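35 kDa hemin binding protein (Porphyromonas gingivalis, PDB 5Y1A) probably binds haemin and contributes to virulence, as a thioredoxin- and beta-sandwich-domain protein thought to be a type IX secretion cargo. Local coordinates at residues K176-N188 with F240-P254. Sequence-based numbering, arbitrary orientation.
Sequences KPLMLTAYVLKNN and FEIKDTDVLAFVHHP
M179 to K186 and T245 to H252 run antiparallel, their axes 4.6 Å apart at closest, and M179, T181, Y183 and L185 each exchange paired backbone hydrogen bonds with H252, F250, L248 and D246 in turn. A two-residue rhythm sorts side chains between two faces, and one face carries H252, T181, F250 and Y183 in successive contact. H252 lies with one ring face under M179, whose CB is 3.2 Å from H252 CE1 in a CH-pi contact, while the H252 ring turns its edge to T181: NE2 and T181 OG1 share a hydrogen bond of 2.7 Å. With chi1 at 59°, the H252 ring leans over strand 179-186, and an ND1 bond to H253 O helps fix its rotation. F250 repeats the lean, receiving T181 CB over its face and turning its edge into the face of Y183 in a T-shaped pair, planes at 80°. These are the central strands of a four-stranded antiparallel sheet, flanked by 207-220 and 263-270, in the beta-sandwich part; Y183 and L248 pack on strand 73-79 of the thioredoxin-like part, and Y183 OH hydrogen-bonds E41 of strand 34-44. The other face is plainer: A182 CB and A249 CB sit 4.1 Å apart, and V184 CG1 meets the edge of the F240 ring. Beyond it, in one of its two conformers, K186 bends at chi2 (69°) and chi4, and NZ donates to K243 O and N187 O, each at 2.8 Å. Back on the Y183 face, N187 ND2 reaches D246 OD2 from above the carboxylate plane, at 3.0 Å, while N187 OD1 accepts from H206 N.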
loop_
_atom_site.group_PDB
_atom_site.type_symbol
_atom_site.label_atom_id
_atom_site.label_comp_id
_atom_site.label_asym_id
_atom_site.label_seq_id
_atom_site.Cartn_x
_atom_site.Cartn_y
_atom_site.Cartn_z
ATOM N N LYS A 176 -7.718 18.393 17.551
ATOM C CA LYS A 176 -6.290 18.089 17.609
ATOM C C LYS A 176 -5.723 17.925 16.202
ATOM O O LYS A 176 -6.468 17.555 15.286
ATOM C CB LYS A 176 -6.052 16.831 18.450
ATOM C CG LYS A 176 -6.252 17.098 19.931
ATOM C CD LYS A 176 -5.953 15.893 20.800
ATOM C CE LYS A 176 -6.190 16.261 22.267
ATOM N NZ LYS A 176 -5.445 15.379 23.225
ATOM N N PRO A 177 -4.419 18.218 16.016
ATOM C CA PRO A 177 -3.831 18.026 14.678
ATOM C C PRO A 177 -3.632 16.552 14.462
ATOM O O PRO A 177 -2.720 15.955 15.031
ATOM C CB PRO A 177 -2.489 18.761 14.740
ATOM C CG PRO A 177 -2.190 18.960 16.153
ATOM C CD PRO A 177 -3.427 18.744 16.980
ATOM N N LEU A 178 -4.532 15.964 13.696
ATOM C CA LEU A 178 -4.475 14.528 13.444
ATOM C C LEU A 178 -4.120 14.365 11.981
ATOM O O LEU A 178 -4.562 15.149 11.137
ATOM C CB LEU A 178 -5.819 13.862 13.725
ATOM C CG LEU A 178 -6.315 14.011 15.180
ATOM C CD1 LEU A 178 -7.710 13.380 15.334
ATOM C CD2 LEU A 178 -5.364 13.342 16.113
ATOM N N MET A 179 -3.349 13.316 11.700
ATOM C CA MET A 179 -2.832 13.071 10.367
ATOM C C MET A 179 -3.362 11.734 9.852
ATOM O O MET A 179 -3.653 10.834 10.633
ATOM C CB MET A 179 -1.299 13.011 10.429
ATOM C CG MET A 179 -0.634 14.181 11.159
ATOM S SD MET A 179 -1.040 15.817 10.456
ATOM C CE MET A 179 -0.165 15.684 8.952
ATOM N N LEU A 180 -3.488 11.616 8.537
ATOM C CA LEU A 180 -3.716 10.306 7.939
ATOM C C LEU A 180 -2.599 9.952 6.952
ATOM O O LEU A 180 -2.211 10.774 6.088
ATOM C CB LEU A 180 -5.093 10.238 7.264
ATOM C CG LEU A 180 -5.397 8.820 6.797
ATOM C CD1 LEU A 180 -6.603 8.266 7.476
ATOM C CD2 LEU A 180 -5.505 8.767 5.263
ATOM N N THR A 181 -2.043 8.753 7.128
ATOM C CA THR A 181 -1.058 8.215 6.190
ATOM C C THR A 181 -1.631 6.944 5.575
ATOM O O THR A 181 -2.254 6.133 6.270
ATOM C CB THR A 181 0.299 7.957 6.897
ATOM O OG1 THR A 181 0.862 9.220 7.283
ATOM C CG2 THR A 181 1.285 7.256 5.976
ATOM N N ALA A 182 -1.423 6.766 4.275
ATOM C CA ALA A 182 -1.820 5.509 3.634
ATOM C C ALA A 182 -0.656 4.976 2.794
ATOM O O ALA A 182 0.040 5.741 2.073
ATOM C CB ALA A 182 -3.077 5.699 2.778
ATOM N N TYR A 183 -0.475 3.664 2.879
ATOM C CA TYR A 183 0.537 2.944 2.124
ATOM C C TYR A 183 -0.117 1.971 1.144
ATOM O O TYR A 183 -1.163 1.366 1.443
ATOM C CB TYR A 183 1.435 2.085 3.048
ATOM C CG TYR A 183 2.224 2.806 4.112
ATOM C CD1 TYR A 183 2.648 4.137 3.943
ATOM C CD2 TYR A 183 2.616 2.124 5.275
ATOM C CE1 TYR A 183 3.429 4.768 4.954
ATOM C CE2 TYR A 183 3.373 2.733 6.265
ATOM C CZ TYR A 183 3.773 4.058 6.109
ATOM O OH TYR A 183 4.523 4.662 7.108
ATOM N N VAL A 184 0.509 1.830 -0.028
ATOM C CA VAL A 184 0.263 0.656 -0.868
ATOM C C VAL A 184 1.368 -0.368 -0.544
ATOM O O VAL A 184 2.560 -0.062 -0.654
ATOM C CB VAL A 184 0.255 0.989 -2.372
ATOM C CG1 VAL A 184 -0.152 -0.291 -3.167
ATOM C CG2 VAL A 184 -0.753 2.143 -2.670
ATOM N N LEU A 185 0.945 -1.568 -0.145
ATOM C CA LEU A 185 1.817 -2.640 0.349
ATOM C C LEU A 185 1.814 -3.758 -0.672
ATOM O O LEU A 185 0.762 -4.115 -1.161
ATOM C CB LEU A 185 1.306 -3.170 1.709
ATOM C CG LEU A 185 1.211 -2.084 2.795
ATOM C CD1 LEU A 185 0.574 -2.661 4.071
ATOM C CD2 LEU A 185 2.600 -1.518 3.086
ATOM N N LYS A 186 2.990 -4.289 -0.991
ATOM C CA LYS A 186 3.132 -5.363 -1.989
ATOM C C LYS A 186 3.564 -6.650 -1.291
ATOM O O LYS A 186 4.570 -6.658 -0.567
ATOM C CB LYS A 186 4.159 -4.964 -3.048
ATOM C CG LYS A 186 4.327 -5.975 -4.201
ATOM C CD LYS A 186 3.080 -6.020 -5.083
ATOM C CE LYS A 186 3.165 -7.089 -6.181
ATOM N NZ LYS A 186 2.881 -8.455 -5.673
ATOM N N ASN A 187 2.791 -7.721 -1.506
ATOM C CA ASN A 187 3.092 -9.061 -0.953
ATOM C C ASN A 187 3.647 -9.964 -2.023
ATOM O O ASN A 187 3.539 -9.636 -3.222
ATOM C CB ASN A 187 1.850 -9.680 -0.334
ATOM C CG ASN A 187 1.258 -8.797 0.744
ATOM O OD1 ASN A 187 1.984 -8.299 1.620
ATOM N ND2 ASN A 187 -0.059 -8.583 0.687
ATOM N N ASN A 188 4.206 -11.108 -1.602
ATOM C CA ASN A 188 4.839 -12.057 -2.533
ATOM C C ASN A 188 5.693 -11.374 -3.581
ATOM O O ASN A 188 5.574 -11.627 -4.804
ATOM C CB ASN A 188 3.774 -12.934 -3.198
ATOM C CG ASN A 188 3.050 -13.799 -2.211
ATOM O OD1 ASN A 188 3.648 -14.306 -1.267
ATOM N ND2 ASN A 188 1.744 -13.975 -2.420
ATOM N N PHE A 240 4.451 -1.374 -10.448
ATOM C CA PHE A 240 4.413 -2.732 -9.969
ATOM C C PHE A 240 3.036 -3.277 -10.230
ATOM O O PHE A 240 2.074 -2.506 -10.454
ATOM C CB PHE A 240 4.772 -2.826 -8.466
ATOM C CG PHE A 240 3.947 -1.933 -7.569
ATOM C CD1 PHE A 240 2.825 -2.412 -6.911
ATOM C CD2 PHE A 240 4.336 -0.609 -7.350
ATOM C CE1 PHE A 240 2.084 -1.573 -6.047
ATOM C CE2 PHE A 240 3.619 0.218 -6.484
ATOM C CZ PHE A 240 2.494 -0.250 -5.853
ATOM N N GLU A 241 2.934 -4.600 -10.185
ATOM C CA GLU A 241 1.687 -5.271 -10.523
ATOM C C GLU A 241 0.706 -5.191 -9.387
ATOM O O GLU A 241 1.110 -5.193 -8.227
ATOM C CB GLU A 241 1.953 -6.734 -10.871
ATOM C CG GLU A 241 2.808 -6.910 -12.144
ATOM C CD GLU A 241 2.838 -8.347 -12.643
ATOM O OE1 GLU A 241 2.558 -8.544 -13.856
ATOM O OE2 GLU A 241 3.132 -9.268 -11.837
ATOM N N ILE A 242 -0.591 -5.177 -9.707
ATOM C CA ILE A 242 -1.625 -5.097 -8.662
ATOM C C ILE A 242 -1.798 -6.398 -7.847
ATOM O O ILE A 242 -2.261 -6.364 -6.707
ATOM C CB ILE A 242 -2.994 -4.667 -9.250
ATOM C CG1 ILE A 242 -3.958 -4.280 -8.130
ATOM C CG2 ILE A 242 -3.586 -5.770 -10.179
ATOM C CD1 ILE A 242 -5.115 -3.388 -8.593
ATOM N N LYS A 243 -1.456 -7.537 -8.443
ATOM C CA LYS A 243 -1.624 -8.817 -7.765
ATOM C C LYS A 243 -0.923 -8.773 -6.398
ATOM O O LYS A 243 0.201 -8.273 -6.278
ATOM C CB LYS A 243 -1.075 -9.944 -8.643
ATOM C CG LYS A 243 -1.197 -11.361 -8.087
ATOM C CD LYS A 243 -0.462 -12.320 -9.021
ATOM C CE LYS A 243 0.027 -13.564 -8.306
ATOM N NZ LYS A 243 1.063 -14.269 -9.141
ATOM N N ASP A 244 -1.633 -9.270 -5.389
ATOM C CA ASP A 244 -1.161 -9.371 -3.983
ATOM C C ASP A 244 -0.762 -8.018 -3.381
ATOM O O ASP A 244 0.342 -7.885 -2.851
ATOM C CB ASP A 244 0.048 -10.326 -3.895
ATOM C CG ASP A 244 -0.291 -11.734 -4.287
ATOM O OD1 ASP A 244 -1.399 -12.175 -3.941
ATOM O OD2 ASP A 244 0.550 -12.384 -4.940
ATOM N N THR A 245 -1.633 -7.019 -3.500
ATOM C CA THR A 245 -1.408 -5.699 -2.908
ATOM C C THR A 245 -2.497 -5.387 -1.894
ATOM O O THR A 245 -3.654 -5.793 -2.061
ATOM C CB THR A 245 -1.371 -4.557 -3.968
ATOM O OG1 THR A 245 -2.544 -4.607 -4.792
ATOM C CG2 THR A 245 -0.133 -4.671 -4.833
ATOM N N ASP A 246 -2.109 -4.662 -0.839
ATOM C CA ASP A 246 -3.027 -4.153 0.183
ATOM C C ASP A 246 -2.914 -2.620 0.237
ATOM O O ASP A 246 -1.880 -2.073 -0.150
ATOM C CB ASP A 246 -2.643 -4.698 1.568
ATOM C CG ASP A 246 -2.825 -6.214 1.678
ATOM O OD1 ASP A 246 -3.856 -6.721 1.189
ATOM O OD2 ASP A 246 -1.937 -6.889 2.238
ATOM N N VAL A 247 -3.952 -1.948 0.738
ATOM C CA VAL A 247 -3.819 -0.522 1.120
ATOM C C VAL A 247 -4.075 -0.461 2.608
ATOM O O VAL A 247 -5.093 -0.984 3.110
ATOM C CB VAL A 247 -4.787 0.430 0.385
ATOM C CG1 VAL A 247 -4.643 1.888 0.931
ATOM C CG2 VAL A 247 -4.512 0.396 -1.116
ATOM N N LEU A 248 -3.126 0.140 3.305
ATOM C CA LEU A 248 -3.215 0.374 4.741
ATOM C C LEU A 248 -3.382 1.879 4.958
ATOM O O LEU A 248 -2.630 2.687 4.374
ATOM C CB LEU A 248 -1.908 -0.086 5.398
ATOM C CG LEU A 248 -1.626 0.353 6.852
ATOM C CD1 LEU A 248 -2.652 -0.299 7.796
ATOM C CD2 LEU A 248 -0.255 -0.066 7.249
ATOM N N ALA A 249 -4.318 2.268 5.811
ATOM C CA ALA A 249 -4.421 3.676 6.210
ATOM C C ALA A 249 -4.416 3.748 7.711
ATOM O O ALA A 249 -4.996 2.876 8.400
ATOM C CB ALA A 249 -5.703 4.300 5.668
ATOM N N PHE A 250 -3.778 4.795 8.236
ATOM C CA PHE A 250 -3.825 4.989 9.682
ATOM C C PHE A 250 -3.909 6.455 10.103
ATOM O O PHE A 250 -3.340 7.338 9.434
ATOM C CB PHE A 250 -2.691 4.240 10.392
ATOM C CG PHE A 250 -1.318 4.502 9.849
ATOM C CD1 PHE A 250 -0.528 5.544 10.370
ATOM C CD2 PHE A 250 -0.785 3.668 8.864
ATOM C CE1 PHE A 250 0.786 5.762 9.890
ATOM C CE2 PHE A 250 0.537 3.866 8.359
ATOM C CZ PHE A 250 1.319 4.923 8.886
ATOM N N VAL A 251 -4.655 6.691 11.186
ATOM C CA VAL A 251 -4.765 8.002 11.840
ATOM C C VAL A 251 -3.686 8.092 12.927
ATOM O O VAL A 251 -3.485 7.153 13.718
ATOM C CB VAL A 251 -6.171 8.171 12.476
ATOM C CG1 VAL A 251 -6.303 9.536 13.130
ATOM C CG2 VAL A 251 -7.291 7.975 11.412
ATOM N N HIS A 252 -2.961 9.208 12.959
ATOM C CA HIS A 252 -1.829 9.310 13.863
ATOM C C HIS A 252 -1.574 10.741 14.274
ATOM O O HIS A 252 -1.988 11.684 13.585
ATOM C CB HIS A 252 -0.569 8.697 13.203
ATOM C CG HIS A 252 -0.169 9.336 11.895
ATOM N ND1 HIS A 252 0.746 10.366 11.822
ATOM C CD2 HIS A 252 -0.504 9.044 10.612
ATOM C CE1 HIS A 252 0.942 10.697 10.553
ATOM N NE2 HIS A 252 0.185 9.912 9.798
ATOM N N HIS A 253 -0.885 10.894 15.406
ATOM C CA HIS A 253 -0.371 12.181 15.830
ATOM C C HIS A 253 0.797 12.609 14.930
ATOM O O HIS A 253 1.435 11.779 14.283
ATOM C CB HIS A 253 0.041 12.109 17.305
ATOM C CG HIS A 253 -1.123 11.874 18.236
ATOM N ND1 HIS A 253 -2.031 12.860 18.550
ATOM C CD2 HIS A 253 -1.527 10.764 18.897
ATOM C CE1 HIS A 253 -2.941 12.372 19.380
ATOM N NE2 HIS A 253 -2.664 11.097 19.599
ATOM N N PRO A 254 1.066 13.915 14.865
ATOM C CA PRO A 254 2.142 14.395 13.988
ATOM C C PRO A 254 3.499 13.777 14.323
ATOM O O PRO A 254 3.841 13.646 15.500
ATOM C CB PRO A 254 2.148 15.916 14.249
ATOM C CG PRO A 254 0.742 16.222 14.743
ATOM C CD PRO A 254 0.359 15.012 15.555
HETATM O O HOH W 1 -2.187 15.632 17.909
HETATM O O HOH W 2 3.596 -9.451 -8.719
HETATM O O HOH W 3 0.381 -6.147 3.624
#